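Local coordinates for maleylpyruvate isomerase (Ralstonia sp., PDB 2V6K), which catalyses the glutathione-dependent isomerisation of maleylpyruvate to fumarylpyruvate in bacterial naphthalene degradation, working as a zeta-class glutathione transferase homodimer, at residues A[3-8]-A[16-21]; A[21-26]-A[81-86]; A[145-150]-A[187-192]. One frame throughout, in Å; residues are numbered along the deposited sequence.

In the fold
The three contacts illustrate how a glutathione transferase is assembled from local packing inside each domain and a joint between domains. Interaction 1 sets strand 4-7 against helix 12-24; interaction 2 takes up the end of that same helix and meets the loop that runs on to helix 88-104. They share L21, and their centres are 13 Å apart. Interaction 3 joins two helices of the C-terminal domain; its centre lies about 26 Å from that of interaction 1 and about 21 Å from that of interaction 2. Interaction 1 is close to the active site: R16 touches the bound glutathione conjugate, and the F8 side chain is about 6 Å from it at the nearest atoms.

Interaction 1 of 3, residues A[3-8]-A[16-21]; sequences MKLYNF and RLRIAL
L5 points from the middle of its strand into the face of the helix and splits its two methyls between different neighbours. CG is anti to the backbone N (chi1 178°), which directs the branch at the helix; CD1 meets CD2 of L17 at 3.6 Å, the two side chains sliding past each other in opposite directions. The other methyl, CD2, lies 3.7 Å from CG of R18, whose chain crosses that of L5 at about a right angle, and 4.0 Å from CD1 of L21. One leucine thus meets L17, R18 and L21, which lie on one side of the helix.

M3 extends the apolar face. Its CE comes to 3.6 Å from CD2 of L21, the two side chains crossing obliquely, so that L21 is held by one methyl against M3 and by the other against L5.

R18 shows how a buried arginine can serve both packing and polarity. Its CG packs on L5, while the chain bends at chi3, which places NE, and the guanidinium lies near the F8 carbonyl. There NH1 donates to F8 O at 3.0 Å; the acceptor lies in the guanidinium plane, although the donor stands above the plane of the carbonyl. The amide of N7 also comes to the guanidinium edge, with the two planes 58° apart. NH2 is bonded to W9 O, and NE to A205 O of helix 200-205, so carbonyls from two parts of the chain fix the group's rotation.

Strand 4-7 and helix 12-24 are the first two elements of a beta-alpha-beta unit completed by strand 29-32; the axes of strand 4-7 and the helical segment 16-21 approach to 10.7 Å at 156°, roughly antiparallel. Strands 29-32 and 56-58 flank strand 4-7 in the sheet, and helix 164-178 packs on R16 and I19.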
loop_
_atom_site.group_PDB
_atom_site.type_symbol
_atom_site.label_atom_id
_atom_site.label_comp_id
_atom_site.label_asym_id
_atom_site.label_seq_id
_atom_site.Cartn_x
_atom_site.Cartn_y
_atom_site.Cartn_z
ATOM N N MET A 3 -7.661 -22.549 9.336
ATOM C CA MET A 3 -7.328 -21.497 8.378
ATOM C C MET A 3 -6.991 -22.011 6.989
ATOM O O MET A 3 -6.260 -22.988 6.828
ATOM C CB MET A 3 -6.210 -20.608 8.909
ATOM C CG MET A 3 -6.727 -19.343 9.567
ATOM S SD MET A 3 -5.476 -18.341 10.377
ATOM C CE MET A 3 -4.066 -18.638 9.322
ATOM N N LYS A 4 -7.552 -21.334 5.992
ATOM C CA LYS A 4 -7.372 -21.692 4.590
ATOM C C LYS A 4 -6.790 -20.494 3.860
ATOM O O LYS A 4 -7.369 -19.403 3.878
ATOM C CB LYS A 4 -8.708 -22.089 3.961
ATOM C CG LYS A 4 -9.345 -23.334 4.567
ATOM C CD LYS A 4 -10.758 -23.539 4.049
ATOM C CE LYS A 4 -11.445 -24.682 4.780
ATOM N NZ LYS A 4 -12.906 -24.724 4.498
ATOM N N LEU A 5 -5.638 -20.701 3.232
ATOM C CA LEU A 5 -4.963 -19.643 2.502
ATOM C C LEU A 5 -5.187 -19.797 1.002
ATOM O O LEU A 5 -4.650 -20.717 0.381
ATOM C CB LEU A 5 -3.466 -19.644 2.816
ATOM C CG LEU A 5 -2.635 -18.602 2.055
ATOM C CD1 LEU A 5 -2.995 -17.184 2.469
ATOM C CD2 LEU A 5 -1.142 -18.850 2.225
ATOM N N TYR A 6 -5.984 -18.895 0.434
ATOM C CA TYR A 6 -6.219 -18.866 -1.004
ATOM C C TYR A 6 -5.098 -18.066 -1.633
ATOM O O TYR A 6 -4.976 -16.869 -1.392
ATOM C CB TYR A 6 -7.571 -18.230 -1.315
ATOM C CG TYR A 6 -8.739 -19.064 -0.860
ATOM C CD1 TYR A 6 -9.289 -20.031 -1.698
ATOM C CD2 TYR A 6 -9.287 -18.901 0.414
ATOM C CE1 TYR A 6 -10.359 -20.807 -1.285
ATOM C CE2 TYR A 6 -10.361 -19.672 0.834
ATOM C CZ TYR A 6 -10.888 -20.623 -0.019
ATOM O OH TYR A 6 -11.956 -21.394 0.389
ATOM N N ASN A 7 -4.258 -18.734 -2.415
ATOM C CA ASN A 7 -3.042 -18.109 -2.900
ATOM C C ASN A 7 -2.441 -18.866 -4.082
ATOM O O ASN A 7 -3.049 -19.806 -4.585
ATOM C CB ASN A 7 -2.048 -17.896 -1.742
ATOM C CG ASN A 7 -1.333 -19.163 -1.319
ATOM O OD1 ASN A 7 -1.942 -20.224 -1.107
ATOM N ND2 ASN A 7 -0.029 -19.057 -1.179
ATOM N N PHE A 8 -1.271 -18.429 -4.541
ATOM C CA PHE A 8 -0.654 -18.966 -5.749
ATOM C C PHE A 8 0.848 -18.994 -5.530
ATOM O O PHE A 8 1.397 -18.117 -4.869
ATOM C CB PHE A 8 -1.033 -18.062 -6.927
ATOM C CG PHE A 8 -0.509 -18.512 -8.275
ATOM C CD1 PHE A 8 -0.978 -19.669 -8.894
ATOM C CD2 PHE A 8 0.414 -17.725 -8.953
ATOM C CE1 PHE A 8 -0.509 -20.040 -10.164
ATOM C CE2 PHE A 8 0.890 -18.086 -10.212
ATOM C CZ PHE A 8 0.426 -19.245 -10.820
ATOM N N ARG A 16 4.627 -13.040 0.405
ATOM C CA ARG A 16 4.686 -12.114 1.535
ATOM C C ARG A 16 3.918 -12.650 2.747
ATOM O O ARG A 16 4.440 -12.696 3.868
ATOM C CB ARG A 16 4.119 -10.770 1.066
ATOM C CG ARG A 16 4.143 -9.615 2.058
ATOM C CD ARG A 16 3.201 -8.521 1.590
ATOM N NE ARG A 16 3.668 -7.918 0.343
ATOM C CZ ARG A 16 2.977 -7.032 -0.368
ATOM N NH1 ARG A 16 1.755 -6.671 0.014
ATOM N NH2 ARG A 16 3.503 -6.515 -1.472
ATOM N N LEU A 17 2.678 -13.061 2.515
ATOM C CA LEU A 17 1.844 -13.565 3.594
ATOM C C LEU A 17 2.314 -14.935 4.088
ATOM O O LEU A 17 2.283 -15.208 5.297
ATOM C CB LEU A 17 0.372 -13.584 3.172
ATOM C CG LEU A 17 -0.636 -14.127 4.189
ATOM C CD1 LEU A 17 -0.494 -13.445 5.549
ATOM C CD2 LEU A 17 -2.039 -13.945 3.666
ATOM N N ARG A 18 2.768 -15.788 3.173
ATOM C CA ARG A 18 3.294 -17.092 3.585
ATOM C C ARG A 18 4.474 -16.936 4.532
ATOM O O ARG A 18 4.592 -17.689 5.498
ATOM C CB ARG A 18 3.691 -17.956 2.384
ATOM C CG ARG A 18 2.509 -18.474 1.575
ATOM C CD ARG A 18 2.930 -19.492 0.514
ATOM N NE ARG A 18 3.981 -19.037 -0.402
ATOM C CZ ARG A 18 3.794 -18.692 -1.678
ATOM N NH1 ARG A 18 2.577 -18.697 -2.224
ATOM N NH2 ARG A 18 4.836 -18.326 -2.411
ATOM N N ILE A 19 5.347 -15.962 4.270
ATOM C CA ILE A 19 6.487 -15.732 5.164
ATOM C C ILE A 19 5.993 -15.382 6.564
ATOM O O ILE A 19 6.463 -15.951 7.546
ATOM C CB ILE A 19 7.443 -14.629 4.655
ATOM C CG1 ILE A 19 8.071 -15.012 3.310
ATOM C CG2 ILE A 19 8.539 -14.366 5.686
ATOM C CD1 ILE A 19 8.703 -13.829 2.562
ATOM N N ALA A 20 5.042 -14.457 6.650
ATOM C CA ALA A 20 4.513 -14.022 7.944
ATOM C C ALA A 20 3.853 -15.180 8.695
ATOM O O ALA A 20 4.100 -15.369 9.889
ATOM C CB ALA A 20 3.536 -12.870 7.761
ATOM N N LEU A 21 3.029 -15.963 8.000
ATOM C CA LEU A 21 2.395 -17.133 8.610
ATOM C C LEU A 21 3.432 -18.115 9.131
ATOM O O LEU A 21 3.297 -18.621 10.246
ATOM C CB LEU A 21 1.455 -17.829 7.619
ATOM C CG LEU A 21 0.150 -17.095 7.306
ATOM C CD1 LEU A 21 -0.430 -17.602 6.009
ATOM C CD2 LEU A 21 -0.848 -17.273 8.434
#

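Interaction 2 of 3, residues A[21-26]-A[81-86]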
loop_
_atom_site.group_PDB
_atom_site.type_symbol
_atom_site.label_atom_id
_atom_site.label_comp_id
_atom_site.label_asym_id
_atom_site.label_seq_id
_atom_site.Cartn_x
_atom_site.Cartn_y
_atom_site.Cartn_z
ATOM N N LEU A 21 3.029 -15.963 8.000
ATOM C CA LEU A 21 2.395 -17.133 8.610
ATOM C C LEU A 21 3.432 -18.115 9.131
ATOM O O LEU A 21 3.297 -18.621 10.246
ATOM C CB LEU A 21 1.455 -17.829 7.619
ATOM C CG LEU A 21 0.150 -17.095 7.306
ATOM C CD1 LEU A 21 -0.430 -17.602 6.009
ATOM C CD2 LEU A 21 -0.848 -17.273 8.434
ATOM N N ASN A 22 4.465 -18.379 8.335
ATOM C CA ASN A 22 5.511 -19.321 8.737
ATOM C C ASN A 22 6.320 -18.814 9.922
ATOM O O ASN A 22 6.656 -19.592 10.821
ATOM C CB ASN A 22 6.447 -19.652 7.573
ATOM C CG ASN A 22 5.757 -20.412 6.462
ATOM O OD1 ASN A 22 4.599 -20.811 6.585
ATOM N ND2 ASN A 22 6.471 -20.605 5.357
ATOM N N LEU A 23 6.620 -17.519 9.944
ATOM C CA LEU A 23 7.353 -16.952 11.072
ATOM C C LEU A 23 6.561 -17.101 12.364
ATOM O O LEU A 23 7.138 -17.344 13.426
ATOM C CB LEU A 23 7.711 -15.487 10.818
ATOM C CG LEU A 23 8.866 -15.242 9.844
ATOM C CD1 LEU A 23 8.899 -13.785 9.424
ATOM C CD2 LEU A 23 10.202 -15.644 10.461
ATOM N N LYS A 24 5.241 -16.983 12.270
ATOM C CA LYS A 24 4.366 -17.137 13.431
ATOM C C LYS A 24 4.106 -18.602 13.788
ATOM O O LYS A 24 3.579 -18.896 14.860
ATOM C CB LYS A 24 3.030 -16.421 13.198
ATOM C CG LYS A 24 3.117 -14.903 13.063
ATOM C CD LYS A 24 3.684 -14.243 14.316
ATOM C CE LYS A 24 3.456 -12.742 14.270
ATOM N NZ LYS A 24 3.951 -12.066 15.504
ATOM N N GLY A 25 4.459 -19.517 12.887
ATOM C CA GLY A 25 4.212 -20.949 13.100
ATOM C C GLY A 25 2.735 -21.304 13.067
ATOM O O GLY A 25 2.302 -22.278 13.684
ATOM N N VAL A 26 1.960 -20.503 12.344
ATOM C CA VAL A 26 0.519 -20.694 12.239
ATOM C C VAL A 26 0.212 -21.690 11.117
ATOM O O VAL A 26 0.589 -21.447 9.966
ATOM C CB VAL A 26 -0.208 -19.346 11.996
ATOM C CG1 VAL A 26 -1.677 -19.569 11.671
ATOM C CG2 VAL A 26 -0.064 -18.440 13.217
ATOM N N PRO A 81 6.926 -15.013 17.288
ATOM C CA PRO A 81 7.860 -13.914 17.523
ATOM C C PRO A 81 7.298 -12.608 16.983
ATOM O O PRO A 81 6.577 -12.608 15.985
ATOM C CB PRO A 81 9.083 -14.327 16.700
ATOM C CG PRO A 81 8.504 -15.068 15.543
ATOM C CD PRO A 81 7.335 -15.834 16.131
ATOM N N ALA A 82 7.640 -11.500 17.630
ATOM C CA ALA A 82 7.168 -10.194 17.188
ATOM C C ALA A 82 7.733 -9.847 15.815
ATOM O O ALA A 82 8.940 -9.977 15.584
ATOM C CB ALA A 82 7.544 -9.126 18.196
ATOM N N LEU A 83 6.857 -9.411 14.912
ATOM C CA LEU A 83 7.274 -8.931 13.588
ATOM C C LEU A 83 7.268 -7.407 13.488
ATOM O O LEU A 83 7.618 -6.843 12.451
ATOM C CB LEU A 83 6.402 -9.544 12.491
ATOM C CG LEU A 83 6.390 -11.075 12.439
ATOM C CD1 LEU A 83 5.530 -11.562 11.288
ATOM C CD2 LEU A 83 7.803 -11.652 12.333
ATOM N N LEU A 84 6.864 -6.746 14.566
ATOM C CA LEU A 84 6.971 -5.295 14.669
ATOM C C LEU A 84 7.671 -4.947 15.967
ATOM O O LEU A 84 7.472 -5.626 16.972
ATOM C CB LEU A 84 5.594 -4.639 14.646
ATOM C CG LEU A 84 4.939 -4.539 13.271
ATOM C CD1 LEU A 84 3.508 -4.039 13.398
ATOM C CD2 LEU A 84 5.749 -3.623 12.349
ATOM N N PRO A 85 8.508 -3.897 15.954
ATOM C CA PRO A 85 9.120 -3.478 17.212
ATOM C C PRO A 85 8.110 -2.824 18.149
ATOM O O PRO A 85 6.991 -2.505 17.740
ATOM C CB PRO A 85 10.204 -2.485 16.781
ATOM C CG PRO A 85 9.875 -2.090 15.417
ATOM C CD PRO A 85 8.937 -3.079 14.806
ATOM N N ALA A 86 8.513 -2.635 19.398
ATOM C CA ALA A 86 7.613 -2.152 20.437
ATOM C C ALA A 86 7.511 -0.629 20.501
ATOM O O ALA A 86 6.527 -0.097 21.021
ATOM C CB ALA A 86 8.032 -2.714 21.784
#
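K24 supplies the polar link to P81. Its NZ donates to P81 O at 2.7 Å, approaching from above the carbonyl plane (41° out of it). The side chain folds at chi2 (-61°), which turns CD back, and runs extended from there to the ammonium group. The same NZ forms a salt bridge with E75 and a hydrogen bond to Y78 O, so a buried charge is met by a carboxylate and two carbonyls. E75 OE1 also accepts the N-H of L83, tying the loop to helix 67-77 through the lysine's own counter-ion.

The apolar part centres on L83, which forks over the last helical turn. CD2 reaches CD1 of L23 at 3.8 Å. CD1 lies 3.8 Å from K24 CE, where the two chains slide past each other in opposite directions; the lysine's methylenes therefore pack as hydrocarbon while its tip bonds.

Backbone and ring meet as well. L23 O sits 3.1 Å from CD of P81, a close approach to the ring of a proline preceded by a cis peptide bond.

Within 21-26 the helix ends in a Schellman motif: G25 takes positive phi (68°), and the bonds V26 N to L21 O and G25 N to N22 O close the turn. The segment 81-86 belongs to the linker of the glutathione transferase fold, leading from the thioredoxin-like N-terminal domain to the all-helical C-terminal domain, and here it is pinned to the end of helix 12-24.

Interaction 3 of 3, residues A[145-150]-A[187-192]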
loop_
_atom_site.group_PDB
_atom_site.type_symbol
_atom_site.label_atom_id
_atom_site.label_comp_id
_atom_site.label_asym_id
_atom_site.label_seq_id
_atom_site.Cartn_x
_atom_site.Cartn_y
_atom_site.Cartn_z
ATOM N N ALA A 145 18.720 3.175 0.582
ATOM C CA ALA A 145 19.181 4.379 1.273
ATOM C C ALA A 145 18.753 4.363 2.738
ATOM O O ALA A 145 19.529 4.749 3.621
ATOM C CB ALA A 145 18.663 5.623 0.578
ATOM N N LEU A 146 17.528 3.911 3.001
ATOM C CA LEU A 146 17.038 3.824 4.379
ATOM C C LEU A 146 17.769 2.774 5.201
ATOM O O LEU A 146 18.041 2.996 6.386
ATOM C CB LEU A 146 15.524 3.600 4.410
ATOM C CG LEU A 146 14.711 4.803 3.926
ATOM C CD1 LEU A 146 13.262 4.408 3.694
ATOM C CD2 LEU A 146 14.797 5.968 4.904
ATOM N N LEU A 147 18.116 1.650 4.578
ATOM C CA LEU A 147 18.914 0.614 5.253
ATOM C C LEU A 147 20.276 1.146 5.670
ATOM O O LEU A 147 20.817 0.739 6.701
ATOM C CB LEU A 147 19.097 -0.616 4.358
ATOM C CG LEU A 147 17.859 -1.451 4.022
ATOM C CD1 LEU A 147 18.238 -2.663 3.187
ATOM C CD2 LEU A 147 17.136 -1.891 5.282
ATOM N N ALA A 148 20.819 2.060 4.867
ATOM C CA ALA A 148 22.167 2.593 5.067
ATOM C C ALA A 148 22.277 3.557 6.236
ATOM O O ALA A 148 23.326 3.633 6.879
ATOM C CB ALA A 148 22.653 3.268 3.797
ATOM N N VAL A 149 21.214 4.312 6.502
ATOM C CA VAL A 149 21.289 5.370 7.517
ATOM C C VAL A 149 20.931 4.888 8.925
ATOM O O VAL A 149 21.094 5.621 9.903
ATOM C CB VAL A 149 20.473 6.642 7.133
ATOM C CG1 VAL A 149 21.133 7.372 5.970
ATOM C CG2 VAL A 149 19.023 6.306 6.816
ATOM N N ASP A 150 20.473 3.642 9.013
ATOM C CA ASP A 150 20.086 3.033 10.279
ATOM C C ASP A 150 21.290 2.399 10.993
ATOM O O ASP A 150 21.765 1.339 10.586
ATOM C CB ASP A 150 18.991 1.990 10.036
ATOM C CG ASP A 150 18.376 1.469 11.319
ATOM O OD1 ASP A 150 18.882 1.793 12.414
ATOM O OD2 ASP A 150 17.377 0.730 11.229
ATOM N N PRO A 187 23.457 -3.565 -2.474
ATOM C CA PRO A 187 24.118 -4.601 -1.686
ATOM C C PRO A 187 23.469 -4.865 -0.330
ATOM O O PRO A 187 23.508 -5.996 0.150
ATOM C CB PRO A 187 25.534 -4.048 -1.499
ATOM C CG PRO A 187 25.377 -2.565 -1.630
ATOM C CD PRO A 187 24.344 -2.411 -2.700
ATOM N N LEU A 188 22.884 -3.839 0.280
ATOM C CA LEU A 188 22.284 -4.022 1.596
ATOM C C LEU A 188 21.013 -4.848 1.476
ATOM O O LEU A 188 20.790 -5.771 2.263
ATOM C CB LEU A 188 22.048 -2.682 2.299
ATOM C CG LEU A 188 23.297 -1.806 2.515
ATOM C CD1 LEU A 188 22.927 -0.489 3.174
ATOM C CD2 LEU A 188 24.397 -2.515 3.312
ATOM N N ILE A 189 20.208 -4.547 0.462
ATOM C CA ILE A 189 19.039 -5.354 0.142
ATOM C C ILE A 189 19.447 -6.792 -0.185
ATOM O O ILE A 189 18.836 -7.743 0.314
ATOM C CB ILE A 189 18.230 -4.717 -1.017
ATOM C CG1 ILE A 189 17.447 -3.504 -0.498
ATOM C CG2 ILE A 189 17.289 -5.724 -1.669
ATOM C CD1 ILE A 189 16.767 -2.680 -1.592
ATOM N N ARG A 190 20.493 -6.963 -0.992
ATOM C CA ARG A 190 20.939 -8.308 -1.342
ATOM C C ARG A 190 21.369 -9.084 -0.097
ATOM O O ARG A 190 21.072 -10.275 0.030
ATOM C CB ARG A 190 22.060 -8.262 -2.383
ATOM C CG ARG A 190 21.555 -7.948 -3.793
ATOM C CD ARG A 190 22.660 -8.048 -4.833
ATOM N NE ARG A 190 23.507 -6.852 -4.919
ATOM C CZ ARG A 190 24.750 -6.759 -4.454
ATOM N NH1 ARG A 190 25.325 -7.783 -3.826
ATOM N NH2 ARG A 190 25.430 -5.627 -4.612
ATOM N N ALA A 191 22.040 -8.405 0.834
ATOM C CA ALA A 191 22.482 -9.054 2.070
ATOM C C ALA A 191 21.299 -9.433 2.963
ATOM O O ALA A 191 21.297 -10.507 3.558
ATOM C CB ALA A 191 23.471 -8.183 2.818
ATOM N N VAL A 192 20.290 -8.569 3.042
ATOM C CA VAL A 192 19.086 -8.886 3.818
ATOM C C VAL A 192 18.374 -10.092 3.206
ATOM O O VAL A 192 17.976 -11.022 3.919
ATOM C CB VAL A 192 18.114 -7.689 3.908
ATOM C CG1 VAL A 192 16.776 -8.124 4.507
ATOM C CG2 VAL A 192 18.730 -6.573 4.735
#
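L147 is the main bump of this contact, and the hollow that receives it is formed by L188, I189 and V192 on the first turns of the other helix. Its CD1 does most of the touching: it lies 3.9 Å from CB of L188, and equally close to both N and CG1 of I189. V192 CG2 adds a looser contact at 4.2 Å to that same CD1 methyl of L147. CG of L147 is anti to the carbonyl carbon (chi1 -67°), and chi2 near 180° extends CD1 into the hollow. The side chains of L147 and I189 cross at about a right angle.

A return bump comes from L188. Its CD1 rests on the backbone at A148, 3.7 Å from CA, and is 3.8 Å from A148 CB; the methyl thus sits against the main chain and CB of A148. CB of L147 borders the same methyl at 4.0 Å. Each leucine thus lies beside the stem of the other while its tip engages the opposite helix. No hydrogen bond joins the two segments, and the fit is apolar throughout.

Just before the segment, E144 adds a polar element: its two carboxylate oxygens accept the N-H groups of L188 and I189 in the first turn of helix 187-196. On a different side of helix 125-149, A145 and L146 pack on P50 and I65 of the second subunit.

The axes of segments 145-149 and 187-192 approach to 9.5 Å at 83°, almost perpendicular, and I189 and V192 also pack on helix 164-178. The arrangement belongs to the all-helical C-terminal domain of the glutathione transferase fold, where the end of the long helix 125-149 packs against the start of helix 187-196.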